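Local coordinates for protein alpha-glucosidase ([Eubacterium] rectale, PDB 6PNR) that probably hydrolyses alpha-linked sulfoquinovosides as a family 31 glycoside hydrolase, and binds an aza-sugar inhibitor that carries a sulfonate group, at residues I3-N8 against T60-T65; Y167-F172 against G480-G485; T216-L221 against S568-Q573. All blocks are in the same frame, centred on the assembly; numbering follows the deposited sequence.

Contact 1: I3-N8 against T60-T65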
ATOM      1  N   ILE A   3      -5.272  27.462 -32.279  1.00 58.55           N
ATOM      2  CA  ILE A   3      -6.502  26.741 -31.973  1.00 52.11           C
ATOM      3  C   ILE A   3      -7.129  26.270 -33.277  1.00 59.36           C
ATOM      4  O   ILE A   3      -7.145  27.005 -34.274  1.00 61.96           O
ATOM      5  CB  ILE A   3      -7.482  27.639 -31.195  1.00 54.14           C
ATOM      6  CG1 ILE A   3      -6.918  28.000 -29.821  1.00 55.26           C
ATOM      7  CG2 ILE A   3      -8.864  26.992 -31.087  1.00 55.90           C
ATOM      8  CD1 ILE A   3      -7.878  28.813 -28.974  1.00 52.22           C
ATOM      9  N   LYS A   4      -7.628  25.038 -33.279  1.00 59.88           N
ATOM     10  CA  LYS A   4      -8.569  24.564 -34.283  1.00 56.19           C
ATOM     11  C   LYS A   4      -9.836  24.146 -33.558  1.00 57.43           C
ATOM     12  O   LYS A   4      -9.773  23.400 -32.577  1.00 54.61           O
ATOM     13  CB  LYS A   4      -8.006  23.393 -35.094  1.00 54.76           C
ATOM     14  CG  LYS A   4      -6.821  23.749 -35.970  1.00 48.50           C
ATOM     15  CD  LYS A   4      -6.291  22.523 -36.682  1.00 54.01           C
ATOM     16  CE  LYS A   4      -5.060  22.846 -37.508  1.00 56.61           C
ATOM     17  NZ  LYS A   4      -4.467  21.617 -38.111  1.00 59.86           N
ATOM     18  N   VAL A   5     -10.978  24.643 -34.015  1.00 54.20           N
ATOM     19  CA  VAL A   5     -12.233  24.337 -33.338  1.00 59.56           C
ATOM     20  C   VAL A   5     -13.375  24.399 -34.342  1.00 65.56           C
ATOM     21  O   VAL A   5     -13.464  25.332 -35.146  1.00 69.21           O
ATOM     22  CB  VAL A   5     -12.478  25.290 -32.151  1.00 58.37           C
ATOM     23  CG1 VAL A   5     -12.365  26.741 -32.592  1.00 61.38           C
ATOM     24  CG2 VAL A   5     -13.828  25.008 -31.503  1.00 52.30           C
ATOM     25  N   ASN A   6     -14.234  23.379 -34.307  1.00 64.90           N
ATOM     26  CA  ASN A   6     -15.517  23.414 -34.994  1.00 63.52           C
ATOM     27  C   ASN A   6     -16.603  23.074 -33.978  1.00 63.86           C
ATOM     28  O   ASN A   6     -16.411  23.294 -32.778  1.00 64.83           O
ATOM     29  CB  ASN A   6     -15.523  22.462 -36.199  1.00 63.24           C
ATOM     30  CG  ASN A   6     -15.245  21.018 -35.816  1.00 65.29           C
ATOM     31  OD1 ASN A   6     -15.865  20.472 -34.906  1.00 64.62           O
ATOM     32  ND2 ASN A   6     -14.307  20.391 -36.517  1.00 67.33           N
ATOM     33  N   ASP A   7     -17.737  22.534 -34.431  1.00 63.80           N
ATOM     34  CA  ASP A   7     -18.841  22.258 -33.518  1.00 65.74           C
ATOM     35  C   ASP A   7     -18.649  20.978 -32.712  1.00 62.55           C
ATOM     36  O   ASP A   7     -19.309  20.803 -31.681  1.00 55.30           O
ATOM     37  CB  ASP A   7     -20.157  22.172 -34.293  1.00 68.96           C
ATOM     38  CG  ASP A   7     -20.794  23.531 -34.518  1.00 79.49           C
ATOM     39  OD1 ASP A   7     -20.327  24.516 -33.903  1.00 75.35           O
ATOM     40  OD2 ASP A   7     -21.762  23.611 -35.306  1.00 82.43           O
ATOM     41  N   ASN A   8     -17.766  20.084 -33.154  1.00 62.22           N
ATOM     42  CA  ASN A   8     -17.649  18.758 -32.562  1.00 69.19           C
ATOM     43  C   ASN A   8     -16.230  18.437 -32.111  1.00 66.55           C
ATOM     44  O   ASN A   8     -15.953  17.282 -31.761  1.00 68.05           O
ATOM     45  CB  ASN A   8     -18.124  17.690 -33.557  1.00 66.44           C
ATOM     46  CG  ASN A   8     -19.270  18.175 -34.431  1.00 68.19           C
ATOM     47  OD1 ASN A   8     -20.423  18.220 -33.994  1.00 64.32           O
ATOM     48  ND2 ASN A   8     -18.956  18.543 -35.675  1.00 69.14           N
ATOM     49  N   THR A  60     -21.342  20.633 -26.419  1.00 48.74           N
ATOM     50  CA  THR A  60     -22.654  20.916 -26.986  1.00 54.36           C
ATOM     51  C   THR A  60     -22.794  22.304 -27.600  1.00 52.38           C
ATOM     52  O   THR A  60     -23.806  22.567 -28.251  1.00 53.89           O
ATOM     53  CB  THR A  60     -23.743  20.743 -25.918  1.00 47.93           C
ATOM     54  OG1 THR A  60     -23.433  21.566 -24.788  1.00 55.62           O
ATOM     55  CG2 THR A  60     -23.835  19.292 -25.481  1.00 49.84           C
ATOM     56  N   ASP A  61     -21.830  23.200 -27.407  1.00 53.63           N
ATOM     57  CA  ASP A  61     -21.904  24.511 -28.038  1.00 54.13           C
ATOM     58  C   ASP A  61     -20.510  25.116 -28.097  1.00 54.23           C
ATOM     59  O   ASP A  61     -19.711  24.956 -27.168  1.00 46.24           O
ATOM     60  CB  ASP A  61     -22.861  25.454 -27.293  1.00 51.68           C
ATOM     61  CG  ASP A  61     -23.458  26.525 -28.207  1.00 69.16           C
ATOM     62  OD1 ASP A  61     -23.326  26.389 -29.447  1.00 64.87           O
ATOM     63  OD2 ASP A  61     -24.048  27.504 -27.691  1.00 60.32           O
ATOM     64  N   VAL A  62     -20.228  25.797 -29.199  1.00 48.80           N
ATOM     65  CA  VAL A  62     -18.976  26.512 -29.402  1.00 54.38           C
ATOM     66  C   VAL A  62     -19.314  27.926 -29.849  1.00 58.22           C
ATOM     67  O   VAL A  62     -20.112  28.113 -30.773  1.00 55.80           O
ATOM     68  CB  VAL A  62     -18.080  25.813 -30.444  1.00 55.03           C
ATOM     69  CG1 VAL A  62     -16.867  26.667 -30.750  1.00 53.37           C
ATOM     70  CG2 VAL A  62     -17.667  24.423 -29.959  1.00 51.92           C
ATOM     71  N   ILE A  63     -18.717  28.919 -29.194  1.00 58.58           N
ATOM     72  CA  ILE A  63     -18.896  30.324 -29.548  1.00 53.64           C
ATOM     73  C   ILE A  63     -17.520  30.950 -29.711  1.00 58.26           C
ATOM     74  O   ILE A  63     -16.749  31.023 -28.746  1.00 51.33           O
ATOM     75  CB  ILE A  63     -19.705  31.095 -28.492  1.00 55.89           C
ATOM     76  CG1 ILE A  63     -21.166  30.647 -28.496  1.00 58.99           C
ATOM     77  CG2 ILE A  63     -19.588  32.599 -28.738  1.00 60.88           C
ATOM     78  CD1 ILE A  63     -22.027  31.378 -27.481  1.00 60.88           C
ATOM     79  N   GLN A  64     -17.214  31.401 -30.923  1.00 56.37           N
ATOM     80  CA  GLN A  64     -15.972  32.108 -31.200  1.00 57.49           C
ATOM     81  C   GLN A  64     -16.244  33.604 -31.288  1.00 65.13           C
ATOM     82  O   GLN A  64     -17.036  34.044 -32.129  1.00 60.47           O
ATOM     83  CB  GLN A  64     -15.340  31.624 -32.502  1.00 63.16           C
ATOM     84  CG  GLN A  64     -14.594  30.324 -32.403  1.00 62.37           C
ATOM     85  CD  GLN A  64     -13.396  30.296 -33.330  1.00 66.68           C
ATOM     86  OE1 GLN A  64     -13.267  29.407 -34.178  1.00 70.39           O
ATOM     87  NE2 GLN A  64     -12.504  31.272 -33.172  1.00 57.98           N
ATOM     88  N   THR A  65     -15.594  34.380 -30.425  1.00 59.33           N
ATOM     89  CA  THR A  65     -15.474  35.816 -30.614  1.00 66.48           C
ATOM     90  C   THR A  65     -14.043  36.125 -31.052  1.00 65.30           C
ATOM     91  O   THR A  65     -13.251  35.218 -31.333  1.00 66.05           O
ATOM     92  CB  THR A  65     -15.869  36.582 -29.349  1.00 59.73           C
ATOM     93  OG1 THR A  65     -14.853  36.428 -28.352  1.00 61.33           O
ATOM     94  CG2 THR A  65     -17.200  36.072 -28.813  1.00 59.41           C
TER
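Val5 and Val62 bring two edge strands together without a single hydrogen bond between the segments, so the meeting rests on methyl groups and on carbonyl oxygens that only brush against them. The two valines reach toward each other tip to tip, and Val5 CG2 stops 3.5 Å from Val62 CG1. On Val5 the torsion sets CG1 between the backbone N and the carbonyl carbon (chi1 53°), and this second methyl lies 3.2 Å from Gln64 OE1. Val5 and Gln64 slide past each other in opposite directions, the glutamine chain being bent at chi2, and the approach brings its amide oxygen against the methyl. Val62 spends its other branch on the backbone, with CG2 only 3.3 Å from Asn6 O.

Beyond Val5 the chain leaves its strand through an Asx turn: Asn8 N donates to Asn6 OD1 over 2.6 Å, nearly straight at 163° and in the carbonyl plane. The turn brings Asp7 near Val62, where OD1 comes within 4.3 Å of the valine CB. Asp7 OD1 and Asp61 OD1 are 5.7 Å apart, like charges on exposed side chains, near each other but not in contact.

Strand 2-5 is an outer strand of a three-stranded antiparallel sheet and pairs with strand 10-14 through Lys4 and Gln11. Strand 61-64 borders the eight-stranded sheet, bonded to strand 68-73 by Ile63 and Arg70 after a classic beta bulge of Thr60 and Asp61 opposite Cys72, while Ile3 reaches Ile81 and Cys83 on strand 77-83.

Contact 2: Y167-F172 against G480-G485; sequences YPQPTF and GMMGCG
Gln169 OE1, on the side chain that approaches Met482, is gripped by two donors: Tyr167 OH, 2.9 Å away and nearly along the C=O axis, and Gln448 NE2 from helix 447-450. The other end of the same amide is held as well, since Gln169 NE2 gives a bond of 2.8 Å to Thr171 OG1, almost in the amide plane. With both ends engaged, the amide has little freedom to flip. His181 ND1 is a further partner of Thr171 OG1, and Gln448 NE2 also bonds Met482 O, tying both segments to one side chain.

Across the contact, sulfur does most of the touching. The bend of Met482 at chi2 (-77°) sets SD 3.5 Å from Thr171 O and 3.9 Å from Thr171 CB, and a further bend at chi3 turns CE near the same carbonyl. Cys484 SG comes to the edge of the Tyr167 ring, in its plane, 4.9 Å from the centroid and 3.3 Å from Tyr167 OH; it is an edge-on sulfur-aromatic contact.

The arrangement shows how a helix end can present side chains to a neighbouring sheet. Helix 469-481 of the family 31 TIM-barrel domain ends in a Schellman motif at Gly483, whose positive phi (92°) turns the chain. Met482 and Cys484 flank that glycine; Met482 meets Thr171 just after the corner at Pro170, the centre of an inverse gamma turn, and Cys484 meets Tyr167 before it.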
ATOM      1  N   TYR A 167       6.877  20.264  -0.721  1.00 24.90           N
ATOM      2  CA  TYR A 167       6.627  21.316  -1.707  1.00 24.62           C
ATOM      3  C   TYR A 167       6.160  20.671  -3.002  1.00 23.65           C
ATOM      4  O   TYR A 167       6.942  20.501  -3.948  1.00 25.81           O
ATOM      5  CB  TYR A 167       7.886  22.165  -1.913  1.00 24.85           C
ATOM      6  CG  TYR A 167       7.784  23.275  -2.956  1.00 24.41           C
ATOM      7  CD1 TYR A 167       6.588  23.573  -3.581  1.00 25.95           C
ATOM      8  CD2 TYR A 167       8.890  24.031  -3.292  1.00 27.34           C
ATOM      9  CE1 TYR A 167       6.499  24.564  -4.538  1.00 27.34           C
ATOM     10  CE2 TYR A 167       8.812  25.037  -4.252  1.00 32.19           C
ATOM     11  CZ  TYR A 167       7.610  25.293  -4.867  1.00 34.94           C
ATOM     12  OH  TYR A 167       7.500  26.286  -5.818  1.00 39.60           O
ATOM     13  N   PRO A 168       4.889  20.295  -3.084  1.00 24.84           N
ATOM     14  CA  PRO A 168       4.317  19.900  -4.372  1.00 25.71           C
ATOM     15  C   PRO A 168       3.752  21.122  -5.080  1.00 29.97           C
ATOM     16  O   PRO A 168       3.535  22.174  -4.477  1.00 26.85           O
ATOM     17  CB  PRO A 168       3.199  18.916  -3.973  1.00 29.14           C
ATOM     18  CG  PRO A 168       2.720  19.420  -2.615  1.00 28.90           C
ATOM     19  CD  PRO A 168       3.883  20.228  -1.993  1.00 26.01           C
ATOM     20  N   GLN A 169       3.532  20.974  -6.393  1.00 26.05           N
ATOM     21  CA  GLN A 169       2.892  22.077  -7.094  1.00 25.03           C
ATOM     22  C   GLN A 169       2.152  21.519  -8.299  1.00 27.49           C
ATOM     23  O   GLN A 169       2.682  20.633  -8.982  1.00 25.23           O
ATOM     24  CB  GLN A 169       3.906  23.148  -7.541  1.00 30.10           C
ATOM     25  CG  GLN A 169       3.266  24.484  -7.892  1.00 26.94           C
ATOM     26  CD  GLN A 169       4.277  25.562  -8.251  1.00 29.87           C
ATOM     27  OE1 GLN A 169       5.118  25.941  -7.433  1.00 30.99           O
ATOM     28  NE2 GLN A 169       4.202  26.059  -9.488  1.00 28.14           N
ATOM     29  N   PRO A 170       0.939  22.000  -8.580  1.00 25.31           N
ATOM     30  CA  PRO A 170       0.195  21.501  -9.740  1.00 28.01           C
ATOM     31  C   PRO A 170       0.640  22.185 -11.028  1.00 29.00           C
ATOM     32  O   PRO A 170      -0.131  22.887 -11.687  1.00 29.31           O
ATOM     33  CB  PRO A 170      -1.254  21.834  -9.358  1.00 28.06           C
ATOM     34  CG  PRO A 170      -1.111  23.162  -8.627  1.00 29.22           C
ATOM     35  CD  PRO A 170       0.148  22.978  -7.799  1.00 30.99           C
ATOM     36  N   THR A 171       1.904  21.963 -11.392  1.00 26.22           N
ATOM     37  CA  THR A 171       2.577  22.635 -12.498  1.00 26.98           C
ATOM     38  C   THR A 171       3.604  21.660 -13.056  1.00 30.79           C
ATOM     39  O   THR A 171       4.354  21.055 -12.280  1.00 27.36           O
ATOM     40  CB  THR A 171       3.284  23.906 -12.010  1.00 24.93           C
ATOM     41  OG1 THR A 171       2.436  24.600 -11.078  1.00 29.92           O
ATOM     42  CG2 THR A 171       3.654  24.827 -13.182  1.00 26.50           C
ATOM     43  N   PHE A 172       3.655  21.501 -14.375  1.00 25.35           N
ATOM     44  CA  PHE A 172       4.718  20.701 -14.962  1.00 27.74           C
ATOM     45  C   PHE A 172       5.212  21.350 -16.252  1.00 30.79           C
ATOM     46  O   PHE A 172       4.543  22.195 -16.850  1.00 31.53           O
ATOM     47  CB  PHE A 172       4.277  19.243 -15.212  1.00 31.51           C
ATOM     48  CG  PHE A 172       3.292  19.074 -16.344  1.00 27.80           C
ATOM     49  CD1 PHE A 172       1.929  19.153 -16.117  1.00 27.29           C
ATOM     50  CD2 PHE A 172       3.735  18.831 -17.633  1.00 30.24           C
ATOM     51  CE1 PHE A 172       1.019  19.002 -17.161  1.00 30.45           C
ATOM     52  CE2 PHE A 172       2.843  18.671 -18.675  1.00 32.13           C
ATOM     53  CZ  PHE A 172       1.485  18.751 -18.442  1.00 29.36           C
ATOM     54  N   GLY A 480      13.979  23.863  -9.414  1.00 23.02           N
ATOM     55  CA  GLY A 480      14.458  24.884 -10.328  1.00 26.57           C
ATOM     56  C   GLY A 480      13.608  24.980 -11.576  1.00 30.52           C
ATOM     57  O   GLY A 480      13.369  26.078 -12.086  1.00 27.67           O
ATOM     58  N   MET A 481      13.131  23.837 -12.081  1.00 27.09           N
ATOM     59  CA  MET A 481      12.234  23.863 -13.228  1.00 28.00           C
ATOM     60  C   MET A 481      10.898  24.519 -12.885  1.00 31.62           C
ATOM     61  O   MET A 481      10.179  24.947 -13.795  1.00 30.45           O
ATOM     62  CB  MET A 481      12.017  22.441 -13.767  1.00 28.55           C
ATOM     63  CG  MET A 481      13.254  21.819 -14.425  1.00 29.29           C
ATOM     64  SD  MET A 481      13.901  22.827 -15.807  1.00 32.70           S
ATOM     65  CE  MET A 481      12.490  22.825 -16.906  1.00 30.30           C
ATOM     66  N   MET A 482      10.563  24.629 -11.600  1.00 24.42           N
ATOM     67  CA  MET A 482       9.377  25.348 -11.158  1.00 25.35           C
ATOM     68  C   MET A 482       9.633  26.825 -10.895  1.00 25.57           C
ATOM     69  O   MET A 482       8.703  27.527 -10.490  1.00 27.70           O
ATOM     70  CB  MET A 482       8.812  24.705  -9.886  1.00 32.44           C
ATOM     71  CG  MET A 482       8.474  23.244 -10.049  1.00 25.35           C
ATOM     72  SD  MET A 482       6.928  22.986 -10.957  1.00 31.72           S
ATOM     73  CE  MET A 482       7.468  22.952 -12.680  1.00 25.73           C
ATOM     74  N   GLY A 483      10.858  27.313 -11.106  1.00 27.86           N
ATOM     75  CA  GLY A 483      11.160  28.711 -10.859  1.00 27.61           C
ATOM     76  C   GLY A 483      11.687  29.036  -9.475  1.00 29.77           C
ATOM     77  O   GLY A 483      11.860  30.222  -9.160  1.00 27.81           O
ATOM     78  N   CYS A 484      11.930  28.030  -8.624  1.00 24.74           N
ATOM     79  CA  CYS A 484      12.617  28.235  -7.348  1.00 21.89           C
ATOM     80  C   CYS A 484      14.084  27.899  -7.594  1.00 26.86           C
ATOM     81  O   CYS A 484      14.500  26.738  -7.505  1.00 29.09           O
ATOM     82  CB  CYS A 484      12.000  27.383  -6.240  1.00 24.67           C
ATOM     83  SG  CYS A 484      10.379  27.988  -5.719  1.00 28.69           S
ATOM     84  N   GLY A 485      14.867  28.932  -7.916  1.00 27.06           N
ATOM     85  CA  GLY A 485      16.229  28.796  -8.392  1.00 24.71           C
ATOM     86  C   GLY A 485      17.314  28.825  -7.348  1.00 24.98           C
ATOM     87  O   GLY A 485      18.490  28.651  -7.693  1.00 22.73           O
TER

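Contact 3: T216-L221 against S568-Q573; sequences TYLKLL and SGHPVQ
Leu218 lays its CD2 methyl squarely on the imidazole of His570, 3.8 Å from the ring centroid and 8° off the normal, in a CH-pi contact at the ring's centre. The two side chains cross at about a right angle. Ser568 OG sits over the centre of the opposite face, 3.0 Å above the plane, so the ring is sandwiched between a methyl and a hydroxyl that is itself bonded to Glu564 O. The first torsion (chi1 -52°) puts His570 CG anti to the carbonyl carbon, and the ring beyond it reaches helix 217-228.

Both ring nitrogens are engaged: ND1 with Glu564 OE2 and NE2 with Glu222 OE2. Two carboxylates on one imidazole would be expected to favour its doubly protonated, cationic form. An alanine here would probably leave Glu222 and Glu564 without their shared mate and the Leu218 methyl without the ring it covers.

One turn further along the helix, Leu221 and Pro571 also cross at about a right angle, with Leu221 CG 4.1 Å from Pro571 CD. Leu221 CD1 additionally lies 3.6 Å from Gly569 O. Gly569 leaves helix 538-568 with positive phi (85°), and a side chain there would crowd Leu221 O as well as the preceding carbonyl.

Thr216 caps the start of helix 217-228, its OG1 accepting from Lys219 N over 3.1 Å. The helix lies on strand 168-174, where Tyr217 and Leu220 touch Val173, and Leu221 also meets Met481 of helix 469-481. On the other side of the contact, Val572 bonds Gly596, just beyond strand 593-595.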
ATOM      1  N   THR A 216      13.034  27.958 -26.024  1.00 35.89           N
ATOM      2  CA  THR A 216      14.108  27.301 -25.285  1.00 39.35           C
ATOM      3  C   THR A 216      13.689  27.124 -23.828  1.00 35.19           C
ATOM      4  O   THR A 216      12.800  27.821 -23.327  1.00 29.12           O
ATOM      5  CB  THR A 216      15.412  28.110 -25.343  1.00 39.44           C
ATOM      6  OG1 THR A 216      15.227  29.357 -24.660  1.00 37.23           O
ATOM      7  CG2 THR A 216      15.830  28.388 -26.787  1.00 36.13           C
ATOM      8  N   TYR A 217      14.353  26.192 -23.136  1.00 38.34           N
ATOM      9  CA  TYR A 217      14.047  26.011 -21.717  1.00 33.69           C
ATOM     10  C   TYR A 217      14.450  27.232 -20.906  1.00 34.21           C
ATOM     11  O   TYR A 217      13.788  27.552 -19.913  1.00 33.41           O
ATOM     12  CB  TYR A 217      14.724  24.746 -21.173  1.00 29.56           C
ATOM     13  CG  TYR A 217      14.060  23.515 -21.697  1.00 28.24           C
ATOM     14  CD1 TYR A 217      12.781  23.171 -21.271  1.00 27.24           C
ATOM     15  CD2 TYR A 217      14.679  22.721 -22.656  1.00 31.03           C
ATOM     16  CE1 TYR A 217      12.137  22.070 -21.771  1.00 29.45           C
ATOM     17  CE2 TYR A 217      14.043  21.610 -23.161  1.00 36.41           C
ATOM     18  CZ  TYR A 217      12.771  21.292 -22.716  1.00 33.98           C
ATOM     19  OH  TYR A 217      12.121  20.190 -23.211  1.00 37.36           O
ATOM     20  N   LEU A 218      15.530  27.913 -21.300  1.00 33.67           N
ATOM     21  CA  LEU A 218      15.902  29.159 -20.639  1.00 30.52           C
ATOM     22  C   LEU A 218      14.780  30.180 -20.737  1.00 33.59           C
ATOM     23  O   LEU A 218      14.435  30.828 -19.747  1.00 29.63           O
ATOM     24  CB  LEU A 218      17.191  29.719 -21.242  1.00 31.96           C
ATOM     25  CG  LEU A 218      18.467  28.936 -20.956  1.00 34.41           C
ATOM     26  CD1 LEU A 218      19.599  29.411 -21.856  1.00 36.68           C
ATOM     27  CD2 LEU A 218      18.856  29.076 -19.495  1.00 35.79           C
ATOM     28  N   LYS A 219      14.185  30.331 -21.927  1.00 32.74           N
ATOM     29  CA  LYS A 219      13.081  31.280 -22.072  1.00 31.29           C
ATOM     30  C   LYS A 219      11.818  30.787 -21.388  1.00 30.95           C
ATOM     31  O   LYS A 219      11.031  31.590 -20.877  1.00 31.08           O
ATOM     32  CB  LYS A 219      12.803  31.562 -23.557  1.00 39.26           C
ATOM     33  CG  LYS A 219      13.873  32.433 -24.235  1.00 45.82           C
ATOM     34  CD  LYS A 219      13.572  32.639 -25.722  1.00 51.46           C
ATOM     35  CE  LYS A 219      14.770  33.212 -26.470  1.00 54.85           C
ATOM     36  NZ  LYS A 219      14.549  33.190 -27.947  1.00 66.35           N
ATOM     37  N   LEU A 220      11.594  29.475 -21.372  1.00 29.88           N
ATOM     38  CA  LEU A 220      10.476  28.955 -20.596  1.00 32.42           C
ATOM     39  C   LEU A 220      10.602  29.333 -19.120  1.00 27.61           C
ATOM     40  O   LEU A 220       9.616  29.729 -18.489  1.00 27.98           O
ATOM     41  CB  LEU A 220      10.387  27.443 -20.757  1.00 31.49           C
ATOM     42  CG  LEU A 220       9.022  26.878 -20.399  1.00 30.56           C
ATOM     43  CD1 LEU A 220       7.967  27.410 -21.348  1.00 31.74           C
ATOM     44  CD2 LEU A 220       9.088  25.380 -20.470  1.00 31.72           C
ATOM     45  N   LEU A 221      11.808  29.224 -18.552  1.00 27.49           N
ATOM     46  CA  LEU A 221      11.981  29.605 -17.153  1.00 29.29           C
ATOM     47  C   LEU A 221      11.791  31.104 -16.957  1.00 33.81           C
ATOM     48  O   LEU A 221      11.291  31.532 -15.911  1.00 27.29           O
ATOM     49  CB  LEU A 221      13.357  29.163 -16.648  1.00 31.65           C
ATOM     50  CG  LEU A 221      13.395  27.837 -15.866  1.00 29.28           C
ATOM     51  CD1 LEU A 221      12.569  27.965 -14.589  1.00 27.08           C
ATOM     52  CD2 LEU A 221      12.894  26.691 -16.715  1.00 28.42           C
ATOM     53  N   SER A 568      16.312  36.647 -14.316  1.00 32.98           N
ATOM     54  CA  SER A 568      15.623  35.922 -15.377  1.00 29.63           C
ATOM     55  C   SER A 568      14.999  34.611 -14.944  1.00 33.12           C
ATOM     56  O   SER A 568      14.283  34.009 -15.749  1.00 32.03           O
ATOM     57  CB  SER A 568      16.591  35.627 -16.531  1.00 35.58           C
ATOM     58  OG  SER A 568      17.630  34.784 -16.070  1.00 39.50           O
ATOM     59  N   GLY A 569      15.268  34.117 -13.742  1.00 30.92           N
ATOM     60  CA  GLY A 569      14.653  32.865 -13.356  1.00 28.83           C
ATOM     61  C   GLY A 569      15.393  31.629 -13.808  1.00 32.10           C
ATOM     62  O   GLY A 569      14.882  30.518 -13.611  1.00 33.02           O
ATOM     63  N   HIS A 570      16.574  31.777 -14.395  1.00 27.32           N
ATOM     64  CA  HIS A 570      17.424  30.627 -14.681  1.00 26.11           C
ATOM     65  C   HIS A 570      17.970  30.112 -13.361  1.00 28.54           C
ATOM     66  O   HIS A 570      18.739  30.837 -12.705  1.00 30.00           O
ATOM     67  CB  HIS A 570      18.588  30.989 -15.598  1.00 24.74           C
ATOM     68  CG  HIS A 570      18.178  31.709 -16.849  1.00 32.75           C
ATOM     69  ND1 HIS A 570      19.039  32.531 -17.550  1.00 36.72           N
ATOM     70  CD2 HIS A 570      17.007  31.724 -17.528  1.00 34.58           C
ATOM     71  CE1 HIS A 570      18.409  33.030 -18.601  1.00 33.99           C
ATOM     72  NE2 HIS A 570      17.176  32.552 -18.614  1.00 35.74           N
ATOM     73  N   PRO A 571      17.633  28.894 -12.945  1.00 29.26           N
ATOM     74  CA  PRO A 571      18.051  28.417 -11.619  1.00 24.57           C
ATOM     75  C   PRO A 571      19.560  28.242 -11.535  1.00 26.83           C
ATOM     76  O   PRO A 571      20.244  28.036 -12.538  1.00 27.58           O
ATOM     77  CB  PRO A 571      17.324  27.073 -11.477  1.00 28.66           C
ATOM     78  CG  PRO A 571      17.094  26.598 -12.901  1.00 28.32           C
ATOM     79  CD  PRO A 571      16.895  27.873 -13.718  1.00 25.75           C
ATOM     80  N   VAL A 572      20.082  28.327 -10.309  1.00 27.98           N
ATOM     81  CA  VAL A 572      21.513  28.110 -10.111  1.00 24.99           C
ATOM     82  C   VAL A 572      21.898  26.680 -10.493  1.00 27.95           C
ATOM     83  O   VAL A 572      22.917  26.452 -11.153  1.00 29.47           O
ATOM     84  CB  VAL A 572      21.913  28.444  -8.666  1.00 29.41           C
ATOM     85  CG1 VAL A 572      23.372  28.103  -8.436  1.00 24.87           C
ATOM     86  CG2 VAL A 572      21.656  29.921  -8.378  1.00 25.36           C
ATOM     87  N   GLN A 573      21.098  25.699 -10.085  1.00 25.20           N
ATOM     88  CA  GLN A 573      21.341  24.294 -10.404  1.00 26.11           C
ATOM     89  C   GLN A 573      20.369  23.914 -11.511  1.00 28.56           C
ATOM     90  O   GLN A 573      19.156  23.883 -11.287  1.00 29.80           O
ATOM     91  CB  GLN A 573      21.156  23.401  -9.171  1.00 25.00           C
ATOM     92  CG  GLN A 573      22.131  23.743  -8.041  1.00 26.46           C
ATOM     93  CD  GLN A 573      21.941  22.868  -6.804  1.00 28.56           C
ATOM     94  OE1 GLN A 573      21.524  23.348  -5.752  1.00 26.89           O
ATOM     95  NE2 GLN A 573      22.265  21.589  -6.927  1.00 27.75           N
TER

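How the contacts relate
The segments show how partners distant in sequence assemble a multidomain enzyme. Contact 1 is complete before contact 2 opens, whereas contacts 2 and 3 alternate along the chain: 167-172, 216-221, 480-485, 568-573. Contact 1 lies at the surface, its centre 33 Å from that of contact 2 and 35 Å from that of contact 3. It nevertheless shares the eight-stranded sheet with contact 2, through strands 61-64 and 168-174. Contacts 2 and 3, with centres 12 Å apart, touch directly: Gly485 O and Val572 N, 3.1 Å apart, probably form a hydrogen bond. Together they bring the sheet and helix 217-228 against the TIM-barrel and C-terminal regions.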